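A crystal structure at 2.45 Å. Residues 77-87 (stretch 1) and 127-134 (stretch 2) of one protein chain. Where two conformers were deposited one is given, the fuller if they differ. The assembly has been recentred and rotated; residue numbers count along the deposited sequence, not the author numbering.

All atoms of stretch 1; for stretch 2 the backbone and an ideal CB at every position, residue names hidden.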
ATOM      1  N   GLU A  77       4.077  -5.194  12.811  1.00 59.99           N
ATOM      2  CA  GLU A  77       5.309  -4.855  12.111  1.00 67.17           C
ATOM      3  C   GLU A  77       5.071  -4.035  10.849  1.00 54.27           C
ATOM      4  O   GLU A  77       6.038  -3.676  10.170  1.00 51.47           O
ATOM      5  CB  GLU A  77       6.082  -6.135  11.755  1.00 73.09           C
ATOM      6  CG  GLU A  77       6.635  -6.891  12.963  1.00 82.98           C
ATOM      7  CD  GLU A  77       7.509  -6.022  13.852  1.00 76.51           C
ATOM      8  OE1 GLU A  77       8.297  -5.221  13.307  1.00 69.08           O
ATOM      9  OE2 GLU A  77       7.400  -6.131  15.092  1.00 85.09           O
ATOM     10  N   ILE A  78       3.818  -3.721  10.519  1.00 51.06           N
ATOM     11  CA  ILE A  78       3.547  -2.924   9.322  1.00 48.63           C
ATOM     12  C   ILE A  78       4.180  -1.541   9.413  1.00 46.45           C
ATOM     13  O   ILE A  78       4.859  -1.130   8.458  1.00 42.15           O
ATOM     14  CB  ILE A  78       2.032  -2.861   9.062  1.00 51.91           C
ATOM     15  CG1 ILE A  78       1.510  -4.224   8.599  1.00 53.73           C
ATOM     16  CG2 ILE A  78       1.695  -1.765   8.044  1.00 46.58           C
ATOM     17  CD1 ILE A  78       1.941  -4.636   7.197  1.00 47.09           C
ATOM     18  N   PRO A  79       4.007  -0.776  10.495  1.00 47.76           N
ATOM     19  CA  PRO A  79       4.631   0.557  10.535  1.00 51.96           C
ATOM     20  C   PRO A  79       6.136   0.517  10.349  1.00 44.37           C
ATOM     21  O   PRO A  79       6.705   1.459   9.783  1.00 43.16           O
ATOM     22  CB  PRO A  79       4.245   1.089  11.924  1.00 52.78           C
ATOM     23  CG  PRO A  79       3.047   0.294  12.329  1.00 38.54           C
ATOM     24  CD  PRO A  79       3.233  -1.062  11.716  1.00 45.34           C
ATOM     25  N   GLU A  80       6.799  -0.552  10.798  1.00 46.03           N
ATOM     26  CA  GLU A  80       8.250  -0.640  10.661  1.00 41.79           C
ATOM     27  C   GLU A  80       8.651  -0.920   9.219  1.00 41.06           C
ATOM     28  O   GLU A  80       9.633  -0.355   8.721  1.00 41.34           O
ATOM     29  CB  GLU A  80       8.804  -1.726  11.583  1.00 50.06           C
ATOM     30  CG  GLU A  80       8.794  -1.364  13.056  1.00 55.28           C
ATOM     31  CD  GLU A  80       7.443  -1.562  13.718  1.00 66.63           C
ATOM     32  OE1 GLU A  80       6.468  -1.877  13.004  1.00 73.42           O
ATOM     33  OE2 GLU A  80       7.358  -1.407  14.955  1.00 63.74           O
ATOM     34  N   ILE A  81       7.911  -1.795   8.537  1.00 42.09           N
ATOM     35  CA  ILE A  81       8.190  -2.066   7.130  1.00 36.15           C
ATOM     36  C   ILE A  81       8.036  -0.791   6.313  1.00 33.22           C
ATOM     37  O   ILE A  81       8.905  -0.438   5.507  1.00 34.47           O
ATOM     38  CB  ILE A  81       7.273  -3.184   6.604  1.00 38.82           C
ATOM     39  CG1 ILE A  81       7.480  -4.468   7.415  1.00 40.86           C
ATOM     40  CG2 ILE A  81       7.552  -3.451   5.128  1.00 38.56           C
ATOM     41  CD1 ILE A  81       6.413  -5.514   7.188  1.00 44.82           C
ATOM     42  N   VAL A  82       6.930  -0.076   6.517  1.00 36.73           N
ATOM     43  CA  VAL A  82       6.713   1.177   5.800  1.00 33.79           C
ATOM     44  C   VAL A  82       7.828   2.162   6.120  1.00 37.51           C
ATOM     45  O   VAL A  82       8.381   2.813   5.228  1.00 39.03           O
ATOM     46  CB  VAL A  82       5.329   1.760   6.139  1.00 34.61           C
ATOM     47  CG1 VAL A  82       5.105   3.080   5.405  1.00 35.06           C
ATOM     48  CG2 VAL A  82       4.230   0.763   5.788  1.00 32.03           C
ATOM     49  N   TYR A  83       8.177   2.282   7.404  1.00 40.91           N
ATOM     50  CA  TYR A  83       9.247   3.194   7.794  1.00 37.04           C
ATOM     51  C   TYR A  83      10.543   2.844   7.082  1.00 34.79           C
ATOM     52  O   TYR A  83      11.208   3.716   6.513  1.00 35.27           O
ATOM     53  CB  TYR A  83       9.446   3.154   9.306  1.00 40.58           C
ATOM     54  CG  TYR A  83      10.563   4.050   9.808  1.00 48.74           C
ATOM     55  CD1 TYR A  83      10.283   5.278  10.389  1.00 47.80           C
ATOM     56  CD2 TYR A  83      11.893   3.661   9.712  1.00 41.96           C
ATOM     57  CE1 TYR A  83      11.300   6.101  10.852  1.00 56.92           C
ATOM     58  CE2 TYR A  83      12.912   4.476  10.169  1.00 46.95           C
ATOM     59  CZ  TYR A  83      12.612   5.690  10.743  1.00 50.83           C
ATOM     60  OH  TYR A  83      13.635   6.491  11.199  1.00 49.22           O
ATOM     61  N   ASP A  84      10.920   1.566   7.109  1.00 38.65           N
ATOM     62  CA  ASP A  84      12.184   1.124   6.538  1.00 35.03           C
ATOM     63  C   ASP A  84      12.180   1.098   5.014  1.00 34.53           C
ATOM     64  O   ASP A  84      13.223   0.809   4.418  1.00 40.08           O
ATOM     65  CB  ASP A  84      12.528  -0.262   7.083  1.00 41.52           C
ATOM     66  CG  ASP A  84      12.610  -0.287   8.602  1.00 47.60           C
ATOM     67  OD1 ASP A  84      13.110   0.694   9.194  1.00 43.35           O
ATOM     68  OD2 ASP A  84      12.165  -1.286   9.206  1.00 56.87           O
ATOM     69  N   THR A  85      11.052   1.393   4.370  1.00 37.82           N
ATOM     70  CA  THR A  85      10.988   1.395   2.914  1.00 45.32           C
ATOM     71  C   THR A  85      11.214   2.777   2.319  1.00 37.67           C
ATOM     72  O   THR A  85      11.684   2.884   1.182  1.00 43.28           O
ATOM     73  CB  THR A  85       9.627   0.858   2.451  1.00 43.75           C
ATOM     74  OG1 THR A  85       9.475  -0.499   2.889  1.00 45.91           O
ATOM     75  CG2 THR A  85       9.496   0.900   0.925  1.00 43.27           C
ATOM     76  N   ILE A  86      10.900   3.838   3.061  1.00 38.29           N
ATOM     77  CA  ILE A  86      10.878   5.182   2.498  1.00 42.32           C
ATOM     78  C   ILE A  86      11.519   6.177   3.457  1.00 45.35           C
ATOM     79  O   ILE A  86      11.308   7.389   3.338  1.00 51.01           O
ATOM     80  CB  ILE A  86       9.434   5.595   2.153  1.00 40.44           C
ATOM     81  CG1 ILE A  86       8.534   5.426   3.386  1.00 44.75           C
ATOM     82  CG2 ILE A  86       8.928   4.787   0.959  1.00 37.51           C
ATOM     83  CD1 ILE A  86       7.041   5.473   3.100  1.00 58.91           C
ATOM     84  N   HIS A  87      12.327   5.681   4.397  1.00 58.70           N
ATOM     85  CA  HIS A  87      12.975   6.577   5.349  1.00 52.75           C
ATOM     86  C   HIS A  87      14.125   7.337   4.699  1.00 48.08           C
ATOM     87  O   HIS A  87      14.353   8.510   5.013  1.00 63.51           O
ATOM     88  CB  HIS A  87      13.472   5.794   6.563  1.00 63.84           C
ATOM     89  CG  HIS A  87      14.214   6.636   7.551  1.00 67.58           C
ATOM     90  ND1 HIS A  87      15.575   6.538   7.742  1.00 64.85           N
ATOM     91  CD2 HIS A  87      13.784   7.605   8.393  1.00 67.96           C
ATOM     92  CE1 HIS A  87      15.951   7.404   8.667  1.00 65.94           C
ATOM     93  NE2 HIS A  87      14.883   8.062   9.079  1.00 72.82           N
ATOM     94  N   UNK A 127      -1.830   5.449   8.070  1.00 40.24           N
ATOM     95  CA  UNK A 127      -1.168   6.075   9.210  1.00 42.10           C
ATOM     96  C   UNK A 127       0.347   6.013   9.065  1.00 43.41           C
ATOM     97  O   UNK A 127       1.035   7.036   9.175  1.00 42.98           O
ATOM     98  CB  UNK A 127      -1.600   5.401  10.514  1.00 42.10           C
ATOM     99  N   UNK A 128       0.888   4.812   8.836  1.00 42.60           N
ATOM    100  CA  UNK A 128       2.329   4.671   8.656  1.00 36.78           C
ATOM    101  C   UNK A 128       2.817   5.501   7.476  1.00 40.42           C
ATOM    102  O   UNK A 128       3.889   6.113   7.538  1.00 41.77           O
ATOM    103  CB  UNK A 128       2.700   3.200   8.454  1.00 36.78           C
ATOM    104  N   UNK A 129       2.043   5.532   6.390  1.00 38.61           N
ATOM    105  CA  UNK A 129       2.451   6.287   5.210  1.00 37.00           C
ATOM    106  C   UNK A 129       2.513   7.779   5.515  1.00 42.03           C
ATOM    107  O   UNK A 129       3.488   8.456   5.171  1.00 52.79           O
ATOM    108  CB  UNK A 129       1.490   6.025   4.049  1.00 37.00           C
ATOM    109  N   UNK A 130       1.482   8.309   6.171  1.00 42.94           N
ATOM    110  CA  UNK A 130       1.435   9.739   6.454  1.00 49.55           C
ATOM    111  C   UNK A 130       2.371  10.138   7.583  1.00 47.48           C
ATOM    112  O   UNK A 130       2.840  11.281   7.619  1.00 57.52           O
ATOM    113  CB  UNK A 130       0.005  10.157   6.801  1.00 49.55           C
ATOM    114  N   UNK A 131       2.648   9.226   8.513  1.00 45.78           N
ATOM    115  CA  UNK A 131       3.593   9.522   9.581  1.00 54.55           C
ATOM    116  C   UNK A 131       4.954   9.952   9.055  1.00 53.78           C
ATOM    117  O   UNK A 131       5.757  10.480   9.833  1.00 61.67           O
ATOM    118  CB  UNK A 131       3.755   8.299  10.486  1.00 54.55           C
ATOM    119  N   UNK A 132       5.236   9.744   7.766  1.00 58.32           N
ATOM    120  CA  UNK A 132       6.537  10.080   7.196  1.00 58.54           C
ATOM    121  C   UNK A 132       6.478  10.840   5.878  1.00 48.96           C
ATOM    122  O   UNK A 132       7.495  11.433   5.498  1.00 49.78           O
ATOM    123  CB  UNK A 132       7.342   8.795   6.990  1.00 58.54           C
ATOM    124  N   UNK A 133       5.342  10.858   5.177  1.00 49.45           N
ATOM    125  CA  UNK A 133       5.276  11.367   3.809  1.00 51.78           C
ATOM    126  C   UNK A 133       4.241  12.468   3.614  1.00 46.54           C
ATOM    127  O   UNK A 133       3.990  12.865   2.470  1.00 42.76           O
ATOM    128  CB  UNK A 133       4.971  10.215   2.849  1.00 51.78           C
ATOM    129  N   UNK A 134       3.641  12.980   4.690  0.50 45.68           N
ATOM    130  CA  UNK A 134       2.553  13.941   4.543  0.50 46.46           C
ATOM    131  C   UNK A 134       2.991  15.147   3.720  0.50 44.85           C
ATOM    132  O   UNK A 134       2.388  15.465   2.688  0.50 45.55           O
ATOM    133  CB  UNK A 134       2.055  14.395   5.917  0.50 46.46           C
TER

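The two helices run in roughly the same direction, their axes crossing at -32° and approaching to 9.0 Å, so stretch 2 meets stretch 1 at positions spaced along one flank of its helix.

Position 127 has nothing of stretch 1 within 5.5 Å of its ideal CB, and stretch 1 sets no demand there. The residue is Glu127, whose side chain stays out of reach.

Position 128 is the tightest. Its CA lies 5.1 Å from the CA of Pro79, and its CB points toward stretch 1, with the ideal CB 3.8 Å from Val82 CB and 3.9 Å from Pro79 CA. So little room ahead of the CB favours glycine, alanine, serine or perhaps cysteine. The deposited residue is Ser128, in the m rotamer. Its OG packs 3.3 Å from Pro79 CA and finds its hydrogen bond elsewhere in the structure, while its CB rests against Val82, which also points toward this helix.

At position 129 the CB points sideways, and its ideal position is 4.9 Å from Val82 CG1. Val82 and Ile86 offer a purely apolar surface, which a leucine, isoleucine or methionine could reach. Leu129 does so with its end: CD1 lies 3.8 Å from Val82 CG1 and 4.0 Å from Ile86 CD1, bridging two side chains one helical turn apart.

Positions 130 and 131 have no atom of stretch 1 within 5.5 Å of the ideal CB, and stretch 1 distinguishes little between candidates. They are Leu130 and Ser131, neither in contact with it.

Position 132 points toward stretch 1, but its ideal CB is still 5.1 Å from Ile86 CG1. The Tyr83 ring, farther along, suits a long side chain with an aliphatic stem, such as lysine, arginine, glutamine or methionine. Arg132 turns its stem to the ring instead of to Ile86, bringing CD to 3.4 Å from Tyr83 CD1. Its guanidinium approaches the tyrosine obliquely, and no hydrogen bond joins the two stretches here or elsewhere, so the contact is one of packing.

Position 133 also points toward stretch 1, with the ideal CB 5.2 Å from Ile86 CD1. A side chain of modest size would close this distance, and the methyl group favours an apolar partner: cysteine or valine would be plausible, perhaps a larger apolar residue if its rotamer allows. Cys133, in the m rotamer, places SG 3.5 Å from Ile86 CD1, so that the same methyl group meets both this sulfur and the leucine at 129.

Position 134 is again beyond the reach of stretch 1, which leaves its identity open; Arg134 extends clear of the contact.

Stretch 2 127-134: ESLLSRCR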
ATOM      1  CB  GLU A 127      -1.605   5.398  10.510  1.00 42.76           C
ATOM      2  CG  GLU A 127      -2.763   6.081  11.213  1.00 51.26           C
ATOM      3  CD  GLU A 127      -3.098   5.432  12.544  1.00 75.69           C
ATOM      4  OE1 GLU A 127      -4.239   4.944  12.696  1.00 71.78           O
ATOM      5  OE2 GLU A 127      -2.218   5.399  13.434  1.00 69.49           O
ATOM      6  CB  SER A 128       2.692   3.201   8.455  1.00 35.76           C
ATOM      7  OG  SER A 128       2.142   2.389   9.476  1.00 38.56           O
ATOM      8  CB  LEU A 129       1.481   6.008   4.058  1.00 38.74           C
ATOM      9  CG  LEU A 129       2.009   5.716   2.654  1.00 47.16           C
ATOM     10  CD1 LEU A 129       3.112   4.672   2.649  1.00 41.74           C
ATOM     11  CD2 LEU A 129       0.848   5.237   1.798  1.00 54.54           C
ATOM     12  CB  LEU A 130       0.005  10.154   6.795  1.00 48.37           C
ATOM     13  CG  LEU A 130      -0.956   9.996   5.628  1.00 44.58           C
ATOM     14  CD1 LEU A 130      -2.364   9.984   6.122  1.00 49.81           C
ATOM     15  CD2 LEU A 130      -0.748  11.111   4.631  1.00 47.81           C
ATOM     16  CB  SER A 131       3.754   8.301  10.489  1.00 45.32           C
ATOM     17  OG  SER A 131       4.850   8.466  11.371  1.00 67.62           O
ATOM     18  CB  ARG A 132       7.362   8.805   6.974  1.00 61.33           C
ATOM     19  CG  ARG A 132       7.500   7.928   8.209  1.00 73.62           C
ATOM     20  CD  ARG A 132       8.933   7.862   8.697  1.00 60.84           C
ATOM     21  NE  ARG A 132       9.465   9.175   9.063  1.00 71.65           N
ATOM     22  CZ  ARG A 132       9.397   9.706  10.282  1.00 77.07           C
ATOM     23  NH1 ARG A 132       8.818   9.043  11.277  1.00 63.70           N
ATOM     24  NH2 ARG A 132       9.915  10.905  10.509  1.00 66.26           N
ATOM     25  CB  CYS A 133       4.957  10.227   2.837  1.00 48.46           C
ATOM     26  SG  CYS A 133       5.952   8.748   3.045  1.00 59.25           S
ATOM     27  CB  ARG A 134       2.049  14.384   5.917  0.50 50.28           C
ATOM     28  CG  ARG A 134       0.765  15.200   5.846  0.50 48.63           C
ATOM     29  CD  ARG A 134       0.521  16.002   7.105  0.50 49.65           C
ATOM     30  NE  ARG A 134      -0.343  17.149   6.834  0.50 53.67           N
ATOM     31  CZ  ARG A 134       0.064  18.272   6.249  0.50 48.94           C
ATOM     32  NH1 ARG A 134       1.326  18.411   5.864  0.50 46.32           N
ATOM     33  NH2 ARG A 134      -0.795  19.260   6.041  0.50 52.45           N
TER
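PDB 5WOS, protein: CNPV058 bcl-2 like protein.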